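PDB 5WCK: FEZ-1 protein from Fluoribacter gormanii, which probably hydrolyses beta-lactam antibiotics, as a monomeric, zinc-dependent metallo-beta-lactamase of subclass B3. Local coordinates for residues 80-83 against 84-87; 175-178 against 179-183; 200-203 against 204-208; 225-229 against 230-234; 255-258 against 259-263. The protein carries 2 engineered substitutions. One frame throughout, in Å; residues are numbered along the deposited sequence.

Contact 1 of 5, residues 80-83 against 84-87; sequences SELI and KQQT
The carboxylate of Glu81 and the amide of Gln85, one helical turn apart, are turned 76° against each other, and the two side chains cross at about a right angle. Their closest approach, Glu81 OE2 to Gln85 NE2, is 3.4 Å. The other end of the Gln85 amide faces aliphatic carbon, OE1 lying 3.9 Å from Leu82 CD2. A second amide, that of Gln86, runs alongside Leu82 and points the same way, with NE2 3.9 Å from Leu82 CB. Glu81 reaches along the helix because its chain leaves anti to the backbone N (chi1 -179°) and then bends at chi2. Its OE1 accepts a hydrogen bond from a water at 2.7 Å, and this water accepts from Lys84 NZ at 2.9 Å, so an i to i+3 pair of opposite charges is joined through solvent. Lys84 NZ is also bonded to Thr123 O. In the last turn of helix 80-87, Thr87 OG1 donates to Ile83 O at 2.7 Å from above the carbonyl plane, while the Thr87 N bond to the same oxygen is weak. Leu82 and Ile83 touch Val47 of helix 47-56. Ile83 O thus has a short hydroxyl bond beside a weak amide bond, consistent with the hydroxyl helping to satisfy it at the helix end, and the water probably tempers the Glu81 and Lys84 charges on the side next to Thr120, Ser122 and Thr123.

Contact 2 of 5, residues 175-178 against 179-183; sequences IGVN and PGYKL
Val177 is the first residue of 175-178 to meet the segment that follows: its CG1 lies 3.8 Å from Tyr181 CB and 4.3 Å from Leu183 CD1. Just before it, Gly176 O accepts from His149 ND1. The Val177 methyl stands anti to the backbone N (chi1 -180°), which turns it toward Tyr181 CB and Leu183 CD1, on the inside of the bend. Next comes Asn178, which makes two contacts. Its carbonyl oxygen accepts from Tyr181 N at 3.0 Å, closing a type II beta turn over Pro179 and Gly180. The positive phi of Gly180, 98°, is the usual one for the third position of such a turn. The Asn178 side chain runs alongside that of Tyr181, and CB sits over one face of the phenol, 3.9 Å from the ring centroid and 17° off the normal, a CH-pi contact; Asn178 N lies over the ring as well. The polar ends have different partners, Asn178 ND2 bonding to Tyr111 OH and Tyr181 OH to the carbonyl of His149, a ligand of the zinc ion held with His71 and His73. The Asn178 side chain lies about 5 Å from a bound zinc. The chemistry implies a second shell: Gly176 O probably helps set the His149 ring, and Tyr181 OH holds its backbone, while the turn bond and the CH-pi contact both join Asn178 to Tyr181.

Contact 3 of 5, residues 200-203 against 204-208; sequences IKVL and ESMRC
Val202 O draws two donors, Ser205 N at 3.3 Å and a water at 2.8 Å. The amide comes from far above the carbonyl plane, 64° out of it, as expected when a helix tightens into its last turn. The water also lies 3.1 Å from Ser205 OG, hydrogen-bonded to it. One residue earlier the pattern is still regular alpha-helix: Glu204 N donates to Ile200 O at 2.9 Å with an N-H...O angle of 161°. Past Ser205, the first residue to leave helical angles, Met206 N bonds back to Leu203 O at 3.2 Å, again i to i+3, while Ser205 N reaches Lys201 O only weakly. These bonds finish helix 192-204, the connection of a beta-alpha-beta crossover from strand 165-172 to the neighbouring parallel strand 210-213 in the five-stranded sheet. Beneath the turn the contact is apolar. Met206 CG leaves anti to the backbone N (chi1 -174°), and the chain runs straight until it bends at its end. This carries the thioether alongside both Val202 and Leu203, SD 4.1 Å from Leu203 CD2 and CE 3.9 Å from Val202 CG1. Met206 rests further on Val170 of strand 165-172 and Thr157 of strand 154-162, and Leu203 on Ile246 of helix 239-262. Two residues on, Cys208 is tied by a disulfide to Cys242 of that same helix.

Contact 4 of 5, residues 225-229 against 230-234; sequences YVLLS and KGQNN. Engineered in segment 225-229: Ser229 (natural residue Gln).
Leu227 carries the closer part of the contact, though still at the surface, and is met by Gln232 and Lys230, both at CD2. Gln232 lies alongside it, pointing the same way, its OE1 3.6 Å from Leu227 CD2 and its NE2 3.9 Å from Leu227 CD1, so that the whole amide end is laid against the isobutyl group. Gln232 gets there because CG leaves anti to the backbone N (chi1 154°) and the chain stays extended. Lys230 crosses the same leucine obliquely: bent at chi3, it brings CE to 3.8 Å from Leu227 CD2. Beneath these side chains the backbone bonds are sound. Gln232 N donates to Leu227 O at 3.0 Å with an N-H...O angle of 161°, and Gly231 N to Leu228 O at 2.9 Å, while Lys230 N still makes the regular helical bond to Val226 O.

The rest is looser. Val226 CG1 comes no nearer than 4.4 Å to Lys230 CD, and the engineered Ser229, on the exposed surface, has its OG over one face of the Tyr225 ring and at best a weak bond to Tyr225 O. Inward, Leu228 packs on Phe11 of strand 11-14 and on Pro235, which places the turn against the edge of the seven-stranded sheet. Positive phi at Gly231 (93°), with a 6→1 bond to Leu227 O and a 5→2 bond to Leu228 O, is the signature of a Schellman motif, here ending helix 221-229.

Contact 5 of 5, residues 255-258 against 259-263; sequences TELK and KQETG. Engineered in segment 259-263: Gly263 (natural residue Ala).
The backbone from Thr255 to Glu261 is alpha-helical, with i+4 to i bonds from Lys259 N to Thr255 O, Gln260 N to Glu256 O and Glu261 N to Leu257 O, the last 2.9 Å long. Among the side chains the main link is Gln260 NE2 to Glu256 OE1, 2.9 Å and almost straight at 175°. The oxygen lies in the amide plane and offers its anti lone pair, although carboxylate and amide are turned 75° against each other. Glu256 can present that oxygen because its CG is anti to the backbone N and the chain bends at chi2. Its other oxygen, OE2, accepts from a water at 2.7 Å, which Lys259 NZ reaches weakly. Near the C-terminus, Lys258 O is gripped twice by Thr262, through OG1 at 2.7 Å and N at 2.8 Å, arriving from opposite faces of the carbonyl plane. Leu257 CG meets the carboxylate of Glu261 at OE1, 3.6 Å away. The closing Gly263, an engineered residue, ends the chain with its carboxylate, and its N-H donates to Lys259 O. As for surroundings, this is the last part of helix 239-262, and it lies against the loop between strand 165-172 and helix 192-204: Gln260 uses its amide on Leu183 N and Tyr181 O, and Glu256 leans on Val177 and Leu183.

In the fold
The five contacts follow one another along the chain in series. Contact 1 stands apart on helix 80-87, beside the seven-stranded sheet; its centre is about 42 Å from that of contact 5, on the opposite side of the chain's centre. Contacts 2, 3 and 5 lie around helices 192-204 and 239-262. Contacts 2 and 5 have centres only about 11 Å apart and touch, and contact 2 also packs on contact 3 through Ile175 and Leu203. Contact 4 ends helix 221-229, about 27 Å from contact 3, centre to centre. Contact 2 borders the zinc site, and because contact 5 touches it, the C-terminal helix packs against a loop at the metal centre.

Contact 1 of 5, residues 80-83 against 84-87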
loop_
_atom_site.group_PDB
_atom_site.type_symbol
_atom_site.label_atom_id
_atom_site.label_comp_id
_atom_site.label_asym_id
_atom_site.label_seq_id
_atom_site.Cartn_x
_atom_site.Cartn_y
_atom_site.Cartn_z
ATOM N N SER A 80 -10.780 2.047 -7.455
ATOM C CA SER A 80 -11.607 1.958 -6.243
ATOM C C SER A 80 -13.098 2.108 -6.569
ATOM O O SER A 80 -13.910 1.357 -6.034
ATOM C CB SER A 80 -11.168 2.905 -5.180
ATOM O OG SER A 80 -9.870 2.516 -4.687
ATOM N N GLU A 81 -13.451 3.063 -7.435
ATOM C CA GLU A 81 -14.893 3.258 -7.751
ATOM C C GLU A 81 -15.476 1.972 -8.356
ATOM O O GLU A 81 -16.586 1.563 -7.970
ATOM C CB GLU A 81 -15.109 4.474 -8.643
ATOM C CG GLU A 81 -16.587 4.711 -8.962
ATOM C CD GLU A 81 -17.531 4.890 -7.786
ATOM O OE1 GLU A 81 -17.073 5.187 -6.663
ATOM O OE2 GLU A 81 -18.772 4.757 -8.006
ATOM N N LEU A 82 -14.762 1.346 -9.300
ATOM C CA LEU A 82 -15.213 0.090 -9.904
ATOM C C LEU A 82 -15.425 -0.983 -8.836
ATOM O O LEU A 82 -16.418 -1.702 -8.847
ATOM C CB LEU A 82 -14.190 -0.413 -10.922
ATOM C CG LEU A 82 -14.092 0.387 -12.216
ATOM C CD1 LEU A 82 -12.819 -0.002 -12.949
ATOM C CD2 LEU A 82 -15.327 0.130 -13.083
ATOM N N ILE A 83 -14.477 -1.104 -7.900
ATOM C CA ILE A 83 -14.606 -2.124 -6.856
ATOM C C ILE A 83 -15.847 -1.841 -6.003
ATOM O O ILE A 83 -16.574 -2.765 -5.664
ATOM C CB ILE A 83 -13.314 -2.243 -6.029
ATOM C CG1 ILE A 83 -12.221 -2.818 -6.936
ATOM C CG2 ILE A 83 -13.549 -3.097 -4.787
ATOM C CD1 ILE A 83 -10.889 -3.060 -6.296
ATOM N N LYS A 84 -16.083 -0.578 -5.668
ATOM C CA LYS A 84 -17.249 -0.184 -4.864
ATOM C C LYS A 84 -18.529 -0.530 -5.646
ATOM O O LYS A 84 -19.480 -1.062 -5.063
ATOM C CB LYS A 84 -17.223 1.304 -4.518
ATOM C CG LYS A 84 -16.116 1.744 -3.563
ATOM C CD LYS A 84 -16.298 3.154 -3.088
ATOM C CE LYS A 84 -17.403 3.305 -2.058
ATOM N NZ LYS A 84 -17.783 4.719 -1.842
ATOM N N GLN A 85 -18.546 -0.236 -6.946
ATOM C CA GLN A 85 -19.751 -0.498 -7.792
ATOM C C GLN A 85 -20.049 -1.997 -7.824
ATOM O O GLN A 85 -21.228 -2.396 -7.787
ATOM C CB GLN A 85 -19.552 0.020 -9.216
ATOM C CG GLN A 85 -19.653 1.538 -9.326
ATOM C CD GLN A 85 -19.284 2.104 -10.680
ATOM O OE1 GLN A 85 -18.551 1.508 -11.468
ATOM N NE2 GLN A 85 -19.734 3.325 -10.930
ATOM N N GLN A 86 -19.001 -2.824 -7.931
ATOM C CA GLN A 86 -19.121 -4.252 -8.207
ATOM C C GLN A 86 -19.309 -5.067 -6.927
ATOM O O GLN A 86 -19.836 -6.166 -7.012
ATOM C CB GLN A 86 -17.922 -4.753 -9.009
ATOM C CG GLN A 86 -17.889 -4.188 -10.428
ATOM C CD GLN A 86 -16.652 -4.556 -11.212
ATOM O OE1 GLN A 86 -16.089 -5.637 -11.059
ATOM N NE2 GLN A 86 -16.185 -3.629 -12.042
ATOM N N THR A 87 -18.899 -4.527 -5.769
ATOM C CA THR A 87 -18.895 -5.324 -4.506
ATOM C C THR A 87 -19.634 -4.648 -3.348
ATOM O O THR A 87 -19.913 -5.319 -2.352
ATOM C CB THR A 87 -17.471 -5.604 -4.002
ATOM O OG1 THR A 87 -16.883 -4.374 -3.546
ATOM C CG2 THR A 87 -16.610 -6.283 -5.043
HETATM O O HOH W 1 -18.156 6.150 -4.390
#

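Contact 2 of 5, residues 175-178 against 179-183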
loop_
_atom_site.group_PDB
_atom_site.type_symbol
_atom_site.label_atom_id
_atom_site.label_comp_id
_atom_site.label_asym_id
_atom_site.label_seq_id
_atom_site.Cartn_x
_atom_site.Cartn_y
_atom_site.Cartn_z
ATOM N N ILE A 175 7.878 5.499 1.006
ATOM C CA ILE A 175 8.617 6.699 1.509
ATOM C C ILE A 175 9.557 7.167 0.376
ATOM O O ILE A 175 10.576 7.747 0.647
ATOM C CB ILE A 175 9.313 6.542 2.870
ATOM C CG1 ILE A 175 10.218 5.320 2.902
ATOM C CG2 ILE A 175 8.286 6.510 3.978
ATOM C CD1 ILE A 175 11.242 5.444 3.982
ATOM N N GLY A 176 9.178 6.884 -0.869
ATOM C CA GLY A 176 9.931 7.343 -2.008
ATOM C C GLY A 176 9.704 8.817 -2.286
ATOM O O GLY A 176 8.590 9.316 -2.097
ATOM N N VAL A 177 10.755 9.496 -2.739
ATOM C CA VAL A 177 10.650 10.869 -3.208
ATOM C C VAL A 177 10.501 10.803 -4.721
ATOM O O VAL A 177 11.450 10.394 -5.398
ATOM C CB VAL A 177 11.868 11.721 -2.821
ATOM C CG1 VAL A 177 11.737 13.157 -3.316
ATOM C CG2 VAL A 177 12.127 11.677 -1.333
ATOM N N ASN A 178 9.339 11.174 -5.257
ATOM C CA ASN A 178 9.131 11.095 -6.700
ATOM C C ASN A 178 9.949 12.161 -7.411
ATOM O O ASN A 178 10.199 13.234 -6.884
ATOM C CB ASN A 178 7.668 11.238 -7.086
ATOM C CG ASN A 178 6.876 9.970 -6.828
ATOM O OD1 ASN A 178 7.436 8.940 -6.428
ATOM N ND2 ASN A 178 5.577 10.012 -7.090
ATOM N N PRO A 179 10.386 11.873 -8.648
ATOM C CA PRO A 179 11.128 12.840 -9.456
ATOM C C PRO A 179 10.374 14.161 -9.576
ATOM O O PRO A 179 9.226 14.181 -10.006
ATOM C CB PRO A 179 11.223 12.172 -10.829
ATOM C CG PRO A 179 11.064 10.710 -10.555
ATOM C CD PRO A 179 10.191 10.602 -9.334
ATOM N N GLY A 180 11.024 15.247 -9.160
ATOM C CA GLY A 180 10.418 16.559 -9.252
ATOM C C GLY A 180 9.785 17.054 -7.964
ATOM O O GLY A 180 9.482 18.247 -7.864
ATOM N N TYR A 181 9.642 16.179 -6.977
ATOM C CA TYR A 181 9.070 16.633 -5.691
ATOM C C TYR A 181 9.992 17.719 -5.120
ATOM O O TYR A 181 11.157 17.531 -5.209
ATOM C CB TYR A 181 9.069 15.467 -4.699
ATOM C CG TYR A 181 7.798 14.662 -4.613
ATOM C CD1 TYR A 181 6.852 14.699 -5.619
ATOM C CD2 TYR A 181 7.545 13.870 -3.511
ATOM C CE1 TYR A 181 5.694 13.953 -5.532
ATOM C CE2 TYR A 181 6.388 13.123 -3.406
ATOM C CZ TYR A 181 5.452 13.171 -4.419
ATOM O OH TYR A 181 4.297 12.454 -4.328
ATOM N N LYS A 182 9.446 18.774 -4.512
ATOM C CA LYS A 182 10.256 19.859 -3.900
ATOM C C LYS A 182 10.255 19.660 -2.379
ATOM O O LYS A 182 9.209 19.653 -1.791
ATOM C CB LYS A 182 9.655 21.202 -4.308
ATOM C CG LYS A 182 10.341 22.477 -3.784
ATOM C CD LYS A 182 10.169 23.952 -4.006
ATOM C CE LYS A 182 10.377 24.250 -5.472
ATOM N NZ LYS A 182 11.812 24.187 -5.830
ATOM N N LEU A 183 11.441 19.501 -1.795
ATOM C CA LEU A 183 11.537 19.223 -0.345
ATOM C C LEU A 183 11.858 20.476 0.482
ATOM O O LEU A 183 11.806 20.373 1.687
ATOM C CB LEU A 183 12.655 18.196 -0.157
ATOM C CG LEU A 183 12.403 16.837 -0.808
ATOM C CD1 LEU A 183 13.607 15.931 -0.584
ATOM C CD2 LEU A 183 11.139 16.196 -0.257
#

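Contact 3 of 5, residues 200-203 against 204-208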
loop_
_atom_site.group_PDB
_atom_site.type_symbol
_atom_site.label_atom_id
_atom_site.label_comp_id
_atom_site.label_asym_id
_atom_site.label_seq_id
_atom_site.Cartn_x
_atom_site.Cartn_y
_atom_site.Cartn_z
ATOM N N ILE A 200 10.437 8.227 8.543
ATOM C CA ILE A 200 11.714 7.519 8.778
ATOM C C ILE A 200 11.816 7.110 10.251
ATOM O O ILE A 200 12.156 5.956 10.559
ATOM C CB ILE A 200 12.914 8.366 8.330
ATOM C CG1 ILE A 200 12.924 8.502 6.807
ATOM C CG2 ILE A 200 14.217 7.776 8.849
ATOM C CD1 ILE A 200 13.761 9.613 6.289
ATOM N N LYS A 201 11.528 8.047 11.150
ATOM C CA LYS A 201 11.617 7.724 12.575
ATOM C C LYS A 201 10.676 6.558 12.914
ATOM O O LYS A 201 11.075 5.616 13.634
ATOM C CB LYS A 201 11.326 8.965 13.417
ATOM C CG LYS A 201 11.357 8.708 14.907
ATOM C CD LYS A 201 11.112 9.974 15.695
ATOM C CE LYS A 201 11.179 9.742 17.195
ATOM N NZ LYS A 201 10.888 10.995 17.937
ATOM N N VAL A 202 9.420 6.623 12.451
ATOM C CA VAL A 202 8.404 5.581 12.727
ATOM C C VAL A 202 8.874 4.238 12.161
ATOM O O VAL A 202 8.842 3.209 12.859
ATOM C CB VAL A 202 7.034 5.973 12.137
ATOM C CG1 VAL A 202 6.047 4.809 12.035
ATOM C CG2 VAL A 202 6.444 7.139 12.919
ATOM N N LEU A 203 9.285 4.229 10.893
ATOM C CA LEU A 203 9.609 2.954 10.247
ATOM C C LEU A 203 10.905 2.332 10.808
ATOM O O LEU A 203 10.999 1.081 10.944
ATOM C CB LEU A 203 9.690 3.184 8.737
ATOM C CG LEU A 203 8.346 3.407 8.066
ATOM C CD1 LEU A 203 8.581 3.877 6.644
ATOM C CD2 LEU A 203 7.458 2.168 8.091
ATOM N N GLU A 204 11.893 3.164 11.144
ATOM C CA GLU A 204 13.161 2.662 11.727
ATOM C C GLU A 204 12.922 1.973 13.071
ATOM O O GLU A 204 13.700 1.100 13.447
ATOM C CB GLU A 204 14.197 3.763 11.862
ATOM C CG GLU A 204 14.725 4.247 10.523
ATOM C CD GLU A 204 16.095 4.902 10.558
ATOM O OE1 GLU A 204 16.553 5.262 11.658
ATOM O OE2 GLU A 204 16.680 5.083 9.478
ATOM N N SER A 205 11.869 2.340 13.788
ATOM C CA SER A 205 11.669 1.772 15.118
ATOM C C SER A 205 10.563 0.711 15.112
ATOM O O SER A 205 10.205 0.211 16.158
ATOM C CB SER A 205 11.442 2.852 16.126
ATOM O OG SER A 205 10.320 3.602 15.783
ATOM N N MET A 206 10.055 0.348 13.917
ATOM C CA MET A 206 8.889 -0.548 13.750
ATOM C C MET A 206 9.364 -2.000 13.592
ATOM O O MET A 206 10.186 -2.311 12.723
ATOM C CB MET A 206 8.074 -0.192 12.494
ATOM C CG MET A 206 6.788 -0.964 12.330
ATOM S SD MET A 206 5.801 -0.374 10.914
ATOM C CE MET A 206 5.086 1.091 11.652
ATOM N N ARG A 207 8.782 -2.896 14.388
ATOM C CA ARG A 207 8.967 -4.337 14.201
ATOM C C ARG A 207 8.454 -4.712 12.801
ATOM O O ARG A 207 7.369 -4.327 12.396
ATOM C CB ARG A 207 8.162 -5.088 15.260
ATOM C CG ARG A 207 8.301 -6.603 15.237
ATOM C CD ARG A 207 9.546 -7.074 15.961
ATOM N NE ARG A 207 9.569 -6.734 17.374
ATOM C CZ ARG A 207 8.983 -7.431 18.344
ATOM N NH1 ARG A 207 8.992 -6.959 19.576
ATOM N NH2 ARG A 207 8.409 -8.598 18.091
ATOM N N CYS A 208 9.278 -5.443 12.075
ATOM C CA CYS A 208 8.955 -5.799 10.681
ATOM C C CYS A 208 9.486 -7.208 10.414
ATOM O O CYS A 208 10.684 -7.380 10.205
ATOM C CB CYS A 208 9.579 -4.787 9.745
ATOM S SG CYS A 208 9.098 -5.072 8.019
HETATM O O HOH W 2 7.406 2.732 15.171
#

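Contact 4 of 5, residues 225-229 against 230-234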
loop_
_atom_site.group_PDB
_atom_site.type_symbol
_atom_site.label_atom_id
_atom_site.label_comp_id
_atom_site.label_asym_id
_atom_site.label_seq_id
_atom_site.Cartn_x
_atom_site.Cartn_y
_atom_site.Cartn_z
ATOM N N TYR A 225 8.678 -15.320 -4.397
ATOM C CA TYR A 225 7.631 -16.225 -4.888
ATOM C C TYR A 225 8.274 -17.495 -5.455
ATOM O O TYR A 225 7.786 -18.575 -5.199
ATOM C CB TYR A 225 6.740 -15.586 -5.951
ATOM C CG TYR A 225 5.671 -16.513 -6.466
ATOM C CD1 TYR A 225 4.547 -16.790 -5.717
ATOM C CD2 TYR A 225 5.829 -17.181 -7.673
ATOM C CE1 TYR A 225 3.567 -17.666 -6.166
ATOM C CE2 TYR A 225 4.854 -18.039 -8.141
ATOM C CZ TYR A 225 3.725 -18.291 -7.389
ATOM O OH TYR A 225 2.773 -19.153 -7.866
ATOM N N VAL A 226 9.366 -17.342 -6.211
ATOM C CA VAL A 226 10.103 -18.496 -6.703
ATOM C C VAL A 226 10.546 -19.377 -5.531
ATOM O O VAL A 226 10.395 -20.600 -5.601
ATOM C CB VAL A 226 11.281 -18.078 -7.589
ATOM C CG1 VAL A 226 12.200 -19.260 -7.884
ATOM C CG2 VAL A 226 10.789 -17.454 -8.880
ATOM N N LEU A 227 11.086 -18.787 -4.450
ATOM C CA LEU A 227 11.495 -19.578 -3.276
ATOM C C LEU A 227 10.276 -20.280 -2.658
ATOM O O LEU A 227 10.383 -21.400 -2.177
ATOM C CB LEU A 227 12.184 -18.677 -2.249
ATOM C CG LEU A 227 13.543 -18.120 -2.666
ATOM C CD1 LEU A 227 14.071 -17.175 -1.605
ATOM C CD2 LEU A 227 14.561 -19.215 -2.920
ATOM N N LEU A 228 9.140 -19.584 -2.593
ATOM C CA LEU A 228 7.944 -20.167 -2.008
ATOM C C LEU A 228 7.472 -21.368 -2.836
ATOM O O LEU A 228 7.105 -22.408 -2.247
ATOM C CB LEU A 228 6.852 -19.107 -1.949
ATOM C CG LEU A 228 5.543 -19.601 -1.342
ATOM C CD1 LEU A 228 5.723 -19.915 0.136
ATOM C CD2 LEU A 228 4.461 -18.574 -1.570
ATOM N N SER A 229 7.478 -21.233 -4.168
ATOM C CA SER A 229 7.076 -22.333 -5.069
ATOM C C SER A 229 8.012 -23.533 -4.873
ATOM O O SER A 229 7.560 -24.692 -4.989
ATOM C CB SER A 229 7.049 -21.903 -6.511
ATOM O OG SER A 229 6.017 -20.953 -6.730
ATOM N N LYS A 230 9.288 -23.272 -4.554
ATOM C CA LYS A 230 10.274 -24.336 -4.307
ATOM C C LYS A 230 10.079 -24.984 -2.922
ATOM O O LYS A 230 10.758 -25.951 -2.613
ATOM C CB LYS A 230 11.706 -23.810 -4.475
ATOM C CG LYS A 230 12.041 -23.427 -5.908
ATOM C CD LYS A 230 13.497 -23.116 -6.196
ATOM C CE LYS A 230 14.237 -22.356 -5.121
ATOM N NZ LYS A 230 15.668 -22.206 -5.478
ATOM N N GLY A 231 9.193 -24.432 -2.081
ATOM C CA GLY A 231 8.858 -25.003 -0.772
ATOM C C GLY A 231 9.680 -24.448 0.379
ATOM O O GLY A 231 9.684 -25.020 1.463
ATOM N N GLN A 232 10.354 -23.321 0.157
ATOM C CA GLN A 232 11.183 -22.753 1.237
ATOM C C GLN A 232 10.291 -22.224 2.377
ATOM O O GLN A 232 9.150 -21.904 2.064
ATOM C CB GLN A 232 12.117 -21.704 0.623
ATOM C CG GLN A 232 12.561 -20.632 1.575
ATOM C CD GLN A 232 13.865 -19.989 1.222
ATOM O OE1 GLN A 232 14.652 -20.513 0.464
ATOM N NE2 GLN A 232 14.109 -18.870 1.868
ATOM N N ASN A 233 10.803 -22.330 3.622
ATOM C CA ASN A 233 10.222 -21.771 4.873
ATOM C C ASN A 233 10.165 -20.296 4.601
ATOM O O ASN A 233 11.183 -19.718 4.331
ATOM C CB ASN A 233 11.109 -21.833 6.109
ATOM N N ASN A 234 9.015 -19.810 4.928
ATOM C CA ASN A 234 8.418 -18.570 4.443
ATOM C C ASN A 234 9.447 -17.543 4.015
ATOM O O ASN A 234 9.975 -16.913 4.829
ATOM C CB ASN A 234 7.385 -18.094 5.441
ATOM C CG ASN A 234 6.391 -17.254 4.699
ATOM O OD1 ASN A 234 6.734 -16.719 3.669
ATOM N ND2 ASN A 234 5.193 -17.162 5.228
#

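Contact 5 of 5, residues 255-258 against 259-263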
loop_
_atom_site.group_PDB
_atom_site.type_symbol
_atom_site.label_atom_id
_atom_site.label_comp_id
_atom_site.label_asym_id
_atom_site.label_seq_id
_atom_site.Cartn_x
_atom_site.Cartn_y
_atom_site.Cartn_z
ATOM N N THR A 255 19.737 11.906 0.671
ATOM C CA THR A 255 20.504 12.165 -0.534
ATOM C C THR A 255 19.784 13.211 -1.406
ATOM O O THR A 255 20.438 14.114 -1.981
ATOM C CB THR A 255 20.778 10.876 -1.315
ATOM O OG1 THR A 255 21.635 10.081 -0.497
ATOM C CG2 THR A 255 21.443 11.150 -2.651
ATOM N N GLU A 256 18.470 13.064 -1.560
ATOM C CA GLU A 256 17.688 13.987 -2.396
ATOM C C GLU A 256 17.613 15.359 -1.713
ATOM O O GLU A 256 17.691 16.390 -2.367
ATOM C CB GLU A 256 16.298 13.432 -2.702
ATOM C CG GLU A 256 15.476 14.323 -3.592
ATOM C CD GLU A 256 16.034 14.641 -4.978
ATOM O OE1 GLU A 256 15.573 15.661 -5.562
ATOM O OE2 GLU A 256 16.905 13.867 -5.485
ATOM N N LEU A 257 17.489 15.364 -0.383
ATOM C CA LEU A 257 17.477 16.598 0.356
ATOM C C LEU A 257 18.810 17.331 0.183
ATOM O O LEU A 257 18.831 18.539 -0.112
ATOM C CB LEU A 257 17.158 16.307 1.820
ATOM C CG LEU A 257 17.123 17.539 2.721
ATOM C CD1 LEU A 257 15.910 18.416 2.410
ATOM C CD2 LEU A 257 17.125 17.123 4.168
ATOM N N LYS A 258 19.920 16.601 0.317
ATOM C CA LYS A 258 21.271 17.167 0.074
ATOM C C LYS A 258 21.342 17.779 -1.333
ATOM O O LYS A 258 21.895 18.872 -1.542
ATOM C CB LYS A 258 22.319 16.064 0.261
ATOM C CG LYS A 258 23.725 16.416 -0.186
ATOM C CD LYS A 258 24.747 15.377 0.158
ATOM C CE LYS A 258 26.115 15.669 -0.422
ATOM N NZ LYS A 258 26.161 15.498 -1.894
ATOM N N LYS A 259 20.845 17.051 -2.339
ATOM C CA LYS A 259 20.902 17.568 -3.727
ATOM C C LYS A 259 20.128 18.887 -3.823
ATOM O O LYS A 259 20.578 19.868 -4.460
ATOM C CB LYS A 259 20.358 16.503 -4.685
ATOM C CG LYS A 259 20.437 16.896 -6.143
ATOM C CD LYS A 259 20.094 15.754 -7.078
ATOM C CE LYS A 259 20.366 16.107 -8.516
ATOM N NZ LYS A 259 20.110 14.934 -9.383
ATOM N N GLN A 260 18.955 18.949 -3.189
ATOM C CA GLN A 260 18.099 20.144 -3.302
ATOM C C GLN A 260 18.684 21.330 -2.527
ATOM O O GLN A 260 18.488 22.489 -2.923
ATOM C CB GLN A 260 16.657 19.812 -2.931
ATOM C CG GLN A 260 16.008 18.880 -3.943
ATOM C CD GLN A 260 14.519 18.726 -3.746
ATOM O OE1 GLN A 260 13.860 19.618 -3.197
ATOM N NE2 GLN A 260 13.980 17.588 -4.179
ATOM N N GLU A 261 19.395 21.060 -1.427
ATOM C CA GLU A 261 19.935 22.108 -0.574
ATOM C C GLU A 261 21.330 22.558 -1.022
ATOM O O GLU A 261 21.717 23.692 -0.707
ATOM C CB GLU A 261 20.001 21.601 0.856
ATOM C CG GLU A 261 18.633 21.442 1.469
ATOM C CD GLU A 261 18.643 21.091 2.923
ATOM O OE1 GLU A 261 19.405 20.195 3.325
ATOM O OE2 GLU A 261 17.880 21.737 3.664
ATOM N N THR A 262 22.115 21.691 -1.664
ATOM C CA THR A 262 23.549 22.001 -1.861
ATOM C C THR A 262 24.008 21.769 -3.303
ATOM O O THR A 262 25.152 22.070 -3.610
ATOM C CB THR A 262 24.457 21.174 -0.940
ATOM O OG1 THR A 262 24.464 19.797 -1.315
ATOM C CG2 THR A 262 24.065 21.286 0.514
ATOM N N GLY A 263 23.156 21.165 -4.145
ATOM C CA GLY A 263 23.517 20.776 -5.519
ATOM C C GLY A 263 23.199 21.867 -6.541
ATOM O O GLY A 263 23.333 21.573 -7.739
ATOM O OXT GLY A 263 22.755 22.992 -6.235
HETATM O O HOH W 3 17.226 13.564 -8.162
#